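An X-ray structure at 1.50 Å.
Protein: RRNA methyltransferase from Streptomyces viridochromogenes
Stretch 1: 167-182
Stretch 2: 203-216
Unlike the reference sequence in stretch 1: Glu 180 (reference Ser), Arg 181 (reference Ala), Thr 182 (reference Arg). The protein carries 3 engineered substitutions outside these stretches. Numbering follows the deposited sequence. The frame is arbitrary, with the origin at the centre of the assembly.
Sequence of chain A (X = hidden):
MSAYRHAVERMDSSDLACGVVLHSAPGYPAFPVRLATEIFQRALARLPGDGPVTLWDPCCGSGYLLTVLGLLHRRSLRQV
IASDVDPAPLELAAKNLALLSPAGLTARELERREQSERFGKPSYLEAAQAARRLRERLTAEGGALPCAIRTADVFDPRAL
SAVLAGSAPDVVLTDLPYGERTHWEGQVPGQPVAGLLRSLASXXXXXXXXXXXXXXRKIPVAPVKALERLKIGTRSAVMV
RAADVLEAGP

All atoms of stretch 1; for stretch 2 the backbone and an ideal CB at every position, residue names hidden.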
# COMPACT_ATOMS: atom_id res chain seq x y z
N SER A 167 -4.00 13.51 10.90
CA SER A 167 -2.92 12.53 11.02
C SER A 167 -1.67 13.01 10.27
O SER A 167 -1.76 13.73 9.27
CB SER A 167 -3.33 11.19 10.43
OG SER A 167 -4.43 10.64 11.11
N ALA A 168 -0.53 12.58 10.78
CA ALA A 168 0.78 12.89 10.20
C ALA A 168 1.46 11.58 9.75
O ALA A 168 2.16 10.93 10.54
CB ALA A 168 1.65 13.63 11.20
N PRO A 169 1.25 11.14 8.51
CA PRO A 169 1.85 9.87 8.08
C PRO A 169 3.37 9.83 8.21
O PRO A 169 4.04 10.78 7.85
CB PRO A 169 1.42 9.77 6.64
CG PRO A 169 0.17 10.52 6.59
CD PRO A 169 0.37 11.69 7.47
N ASP A 170 3.87 8.70 8.71
CA ASP A 170 5.30 8.46 8.77
C ASP A 170 5.85 7.82 7.50
O ASP A 170 7.02 7.95 7.22
CB ASP A 170 5.62 7.57 9.97
CG ASP A 170 4.94 8.04 11.24
OD1 ASP A 170 5.39 9.07 11.80
OD2 ASP A 170 3.91 7.50 11.68
N VAL A 171 5.01 7.06 6.80
CA VAL A 171 5.40 6.36 5.59
C VAL A 171 4.30 6.55 4.57
O VAL A 171 3.12 6.37 4.87
CB VAL A 171 5.64 4.84 5.85
CG1 VAL A 171 6.01 4.11 4.56
CG2 VAL A 171 6.73 4.63 6.91
N VAL A 172 4.71 6.92 3.36
CA VAL A 172 3.89 6.81 2.17
C VAL A 172 4.49 5.65 1.36
O VAL A 172 5.69 5.57 1.18
CB VAL A 172 3.94 8.08 1.36
CG1 VAL A 172 3.37 7.83 -0.07
CG2 VAL A 172 3.23 9.19 2.07
N LEU A 173 3.62 4.78 0.86
CA LEU A 173 4.08 3.67 0.03
C LEU A 173 3.03 3.49 -1.05
O LEU A 173 1.87 3.26 -0.75
CB LEU A 173 4.31 2.40 0.85
CG LEU A 173 5.05 1.24 0.21
CD1 LEU A 173 5.61 0.30 1.29
CD2 LEU A 173 4.20 0.45 -0.74
N THR A 174 3.44 3.64 -2.30
CA THR A 174 2.51 3.54 -3.39
C THR A 174 3.15 2.98 -4.66
O THR A 174 4.31 3.19 -4.93
CB THR A 174 1.84 4.90 -3.62
OG1 THR A 174 0.68 4.74 -4.43
CG2 THR A 174 2.78 5.88 -4.32
N ASP A 175 2.34 2.26 -5.41
CA ASP A 175 2.66 1.74 -6.72
C ASP A 175 2.09 2.75 -7.70
O ASP A 175 0.89 3.05 -7.67
CB ASP A 175 2.00 0.36 -6.89
CG ASP A 175 2.43 -0.37 -8.13
OD1 ASP A 175 3.49 -0.07 -8.71
OD2 ASP A 175 1.71 -1.26 -8.62
N LEU A 176 2.93 3.29 -8.56
CA LEU A 176 2.51 4.42 -9.38
C LEU A 176 1.40 4.00 -10.34
O LEU A 176 1.42 2.88 -10.86
CB LEU A 176 3.70 5.05 -10.10
CG LEU A 176 4.74 5.73 -9.19
CD1 LEU A 176 5.92 6.28 -9.95
CD2 LEU A 176 4.08 6.82 -8.33
N PRO A 177 0.39 4.85 -10.51
CA PRO A 177 -0.76 4.50 -11.33
C PRO A 177 -0.38 4.42 -12.79
O PRO A 177 0.42 5.20 -13.26
CB PRO A 177 -1.76 5.64 -11.09
CG PRO A 177 -1.00 6.74 -10.42
CD PRO A 177 0.28 6.20 -9.92
N TYR A 178 -0.97 3.48 -13.50
CA TYR A 178 -0.56 3.23 -14.87
C TYR A 178 -0.85 4.42 -15.81
O TYR A 178 -0.18 4.58 -16.81
CB TYR A 178 -1.18 1.91 -15.39
CG TYR A 178 -0.55 0.64 -14.81
CD1 TYR A 178 0.05 0.63 -13.54
CD2 TYR A 178 -0.56 -0.56 -15.52
CE1 TYR A 178 0.62 -0.53 -13.02
CE2 TYR A 178 -0.00 -1.73 -15.00
CZ TYR A 178 0.59 -1.70 -13.75
OH TYR A 178 1.15 -2.85 -13.22
N GLY A 179 -1.82 5.26 -15.46
CA GLY A 179 -2.19 6.40 -16.29
C GLY A 179 -1.18 7.54 -16.31
O GLY A 179 -1.21 8.38 -17.21
N GLU A 180 -0.32 7.57 -15.30
CA GLU A 180 0.78 8.54 -15.23
C GLU A 180 1.98 8.13 -16.07
O GLU A 180 2.90 8.92 -16.30
CB GLU A 180 1.25 8.71 -13.78
CG GLU A 180 0.19 9.24 -12.83
CD GLU A 180 -0.15 10.70 -13.08
OE1 GLU A 180 0.45 11.34 -13.97
OE2 GLU A 180 -1.05 11.22 -12.38
N ARG A 181 2.00 6.87 -16.50
CA ARG A 181 3.06 6.39 -17.38
C ARG A 181 2.94 7.03 -18.76
O ARG A 181 1.84 7.33 -19.23
CB ARG A 181 3.00 4.87 -17.53
CG ARG A 181 3.10 4.09 -16.25
CD ARG A 181 3.01 2.59 -16.48
NE ARG A 181 3.52 1.83 -15.35
CZ ARG A 181 3.49 0.50 -15.26
NH1 ARG A 181 2.99 -0.23 -16.25
NH2 ARG A 181 3.96 -0.09 -14.18
N THR A 182 4.08 7.23 -19.39
CA THR A 182 4.15 7.78 -20.74
C THR A 182 3.31 6.96 -21.70
O THR A 182 2.64 7.49 -22.60
CB THR A 182 5.61 7.78 -21.20
OG1 THR A 182 6.41 8.54 -20.29
CG2 THR A 182 5.77 8.50 -22.54
N UNK A 203 2.58 18.12 2.68
CA UNK A 203 1.57 17.68 3.65
C UNK A 203 2.10 16.79 4.78
O UNK A 203 1.38 16.53 5.74
CB UNK A 203 0.46 16.92 2.91
N UNK A 204 3.34 16.33 4.68
CA UNK A 204 3.90 15.32 5.59
C UNK A 204 4.79 15.91 6.66
O UNK A 204 5.38 16.98 6.47
CB UNK A 204 4.70 14.28 4.80
N UNK A 205 4.97 15.19 7.76
CA UNK A 205 6.01 15.59 8.71
C UNK A 205 7.39 15.39 8.08
O UNK A 205 7.53 14.59 7.15
CB UNK A 205 5.89 14.79 10.01
N UNK A 206 8.38 16.14 8.57
CA UNK A 206 9.71 16.23 7.97
C UNK A 206 10.39 14.87 7.86
O UNK A 206 11.09 14.58 6.90
CB UNK A 206 10.59 17.18 8.79
N UNK A 207 10.15 14.03 8.85
CA UNK A 207 10.80 12.71 8.89
C UNK A 207 10.21 11.65 7.98
O UNK A 207 10.78 10.58 7.85
CB UNK A 207 10.76 12.18 10.32
N UNK A 208 9.05 11.92 7.39
CA UNK A 208 8.32 10.89 6.69
C UNK A 208 9.16 10.33 5.54
O UNK A 208 9.83 11.08 4.82
CB UNK A 208 6.99 11.44 6.17
N UNK A 209 9.05 9.03 5.33
CA UNK A 209 9.67 8.33 4.22
C UNK A 209 8.61 8.08 3.16
O UNK A 209 7.58 7.47 3.44
CB UNK A 209 10.31 7.02 4.68
N UNK A 210 8.91 8.55 1.96
CA UNK A 210 8.08 8.36 0.78
C UNK A 210 8.71 7.30 -0.10
O UNK A 210 9.78 7.49 -0.65
CB UNK A 210 7.90 9.67 0.01
N UNK A 211 7.98 6.20 -0.29
CA UNK A 211 8.47 5.05 -1.08
C UNK A 211 7.51 4.89 -2.27
O UNK A 211 6.31 4.73 -2.11
CB UNK A 211 8.54 3.77 -0.24
N UNK A 212 8.08 4.95 -3.46
CA UNK A 212 7.33 4.74 -4.70
C UNK A 212 7.95 3.61 -5.51
O UNK A 212 9.16 3.44 -5.54
CB UNK A 212 7.29 6.02 -5.53
N UNK A 213 7.10 2.86 -6.18
CA UNK A 213 7.52 1.75 -7.02
C UNK A 213 6.83 1.82 -8.38
O UNK A 213 5.75 2.39 -8.53
CB UNK A 213 7.22 0.42 -6.33
N UNK A 214 7.51 1.28 -9.39
CA UNK A 214 7.09 1.38 -10.80
C UNK A 214 7.68 0.19 -11.55
O UNK A 214 8.59 -0.47 -11.06
CB UNK A 214 7.54 2.70 -11.43
N UNK A 215 7.15 -0.07 -12.73
CA UNK A 215 7.76 -0.98 -13.68
C UNK A 215 8.84 -0.21 -14.41
O UNK A 215 8.60 0.39 -15.47
CB UNK A 215 6.73 -1.56 -14.65
N UNK A 216 10.03 -0.18 -13.83
CA UNK A 216 11.16 0.47 -14.47
C UNK A 216 12.47 -0.00 -13.87
O UNK A 216 12.50 -0.77 -12.92
CB UNK A 216 11.04 1.99 -14.35

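Residues 209-214 form a strand that runs parallel to strand 171-175, with 203-208 leading into it.

Position 203 has nothing of stretch 1 within 5.5 Å of its ideal CB, so many residues would suit. It is Ala 203.

At 204, CB points sideways, but Pro 169 and Val 172 offer an apolar surface within reach of a longer side chain. Leucine, isoleucine or methionine would suit. Leu 204 sets CD2 3.7 Å from Pro 169 CB and CD1 4.0 Å from Val 172 CG2.

Position 205 points toward Ala 168 and Pro 169. Its phi of -68° allows proline, and it opens a type I turn ending at 208. Small apolar residues would also fit. Pro 205 places CG 4.0 Å from Ala 168 CB.

Position 206 lies out of reach and leaves the choice open; it is Ala 206.

At 207, CB points sideways into open space, with the Asp 170 carboxylate beyond. A long polar or basic side chain could reach it. His 207 turns its ring edge to Asp 170 OD1, but no hydrogen bond is assigned.

At 208 the ideal CB lies 3.5 Å from Pro 169 O and 3.6 Å from Asp 170 O. A small residue sits easily here; Ala 208 does.

Position 209 shares a face with Val 171, and beta-branched residues suit its strand angles. In Val 209, N donates to Asp 170 O (3.0 Å) and O accepts from Val 172 N (2.9 Å).

Position 210 lies beside Val 172 on the other face, calling for an apolar residue. Ile 210 brings CG2 to 4.1 Å from Val 172 CG1.

At 211 the ideal CB is 3.7 Å from Val 172 O and 4.3 Å from Leu 173 CG. A small apolar residue fits closely, and Ala 211 fills the place.

Position 212 faces Thr 174 and Leu 176, so valine, isoleucine or leucine would suit. Val 212 packs CB 4.3 Å from Leu 176 CD2.

Position 213 pairs with Asp 175, whose OD1 is 4.4 Å from the ideal CB. A polar beta-former is plausible. Thr 213 sets CG2 3.7 Å from Asp 175 OD1; its OG1 is bonded elsewhere in the structure.

At 214 the Arg 181 guanidinium is near, favouring an acid. Asp 214 OD1 forms a salt bridge with Arg 181 NE at 3.4 Å, including a weak hydrogen bond.

At 215 the ideal CB is only 3.2 Å from Arg 181 NH2. A second positive charge would not be the first guess, yet it is Arg 215, its NH2 3.8 Å from Tyr 178 OH.

Position 216 meets nothing here; it is Ser 216.

Stretch 2 203-216: ALPAHAVIAVTDRS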
# COMPACT_ATOMS: atom_id res chain seq x y z
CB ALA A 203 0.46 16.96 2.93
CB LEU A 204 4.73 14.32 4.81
CG LEU A 204 3.94 13.44 3.87
CD1 LEU A 204 4.89 12.71 2.92
CD2 LEU A 204 3.09 12.46 4.67
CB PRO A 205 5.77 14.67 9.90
CG PRO A 205 5.17 13.45 9.32
CD PRO A 205 4.35 13.91 8.15
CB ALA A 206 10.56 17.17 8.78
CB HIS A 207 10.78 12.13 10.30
CG HIS A 207 9.40 11.83 10.81
ND1 HIS A 207 8.81 10.59 10.74
CD2 HIS A 207 8.50 12.65 11.39
CE1 HIS A 207 7.59 10.67 11.25
NE2 HIS A 207 7.38 11.91 11.64
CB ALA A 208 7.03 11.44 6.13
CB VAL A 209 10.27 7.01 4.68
CG1 VAL A 209 10.85 6.22 3.53
CG2 VAL A 209 11.33 7.27 5.79
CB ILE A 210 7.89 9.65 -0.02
CG1 ILE A 210 7.33 10.77 0.86
CG2 ILE A 210 6.97 9.38 -1.19
CD1 ILE A 210 7.51 12.13 0.29
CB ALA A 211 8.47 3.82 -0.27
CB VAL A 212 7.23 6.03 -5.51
CG1 VAL A 212 6.60 7.15 -4.69
CG2 VAL A 212 8.57 6.49 -5.98
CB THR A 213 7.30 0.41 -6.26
OG1 THR A 213 7.71 -0.68 -7.07
CG2 THR A 213 5.84 0.17 -5.92
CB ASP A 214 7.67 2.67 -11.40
CG ASP A 214 6.86 3.25 -12.56
OD1 ASP A 214 6.06 2.54 -13.22
OD2 ASP A 214 6.99 4.44 -12.89
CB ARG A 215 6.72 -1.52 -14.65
CG ARG A 215 7.21 -2.64 -15.54
CD ARG A 215 7.06 -4.02 -14.91
NE ARG A 215 5.66 -4.34 -14.59
CZ ARG A 215 5.28 -5.19 -13.62
NH1 ARG A 215 6.18 -5.81 -12.86
NH2 ARG A 215 3.99 -5.42 -13.42
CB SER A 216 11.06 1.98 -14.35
OG SER A 216 11.45 2.38 -13.07
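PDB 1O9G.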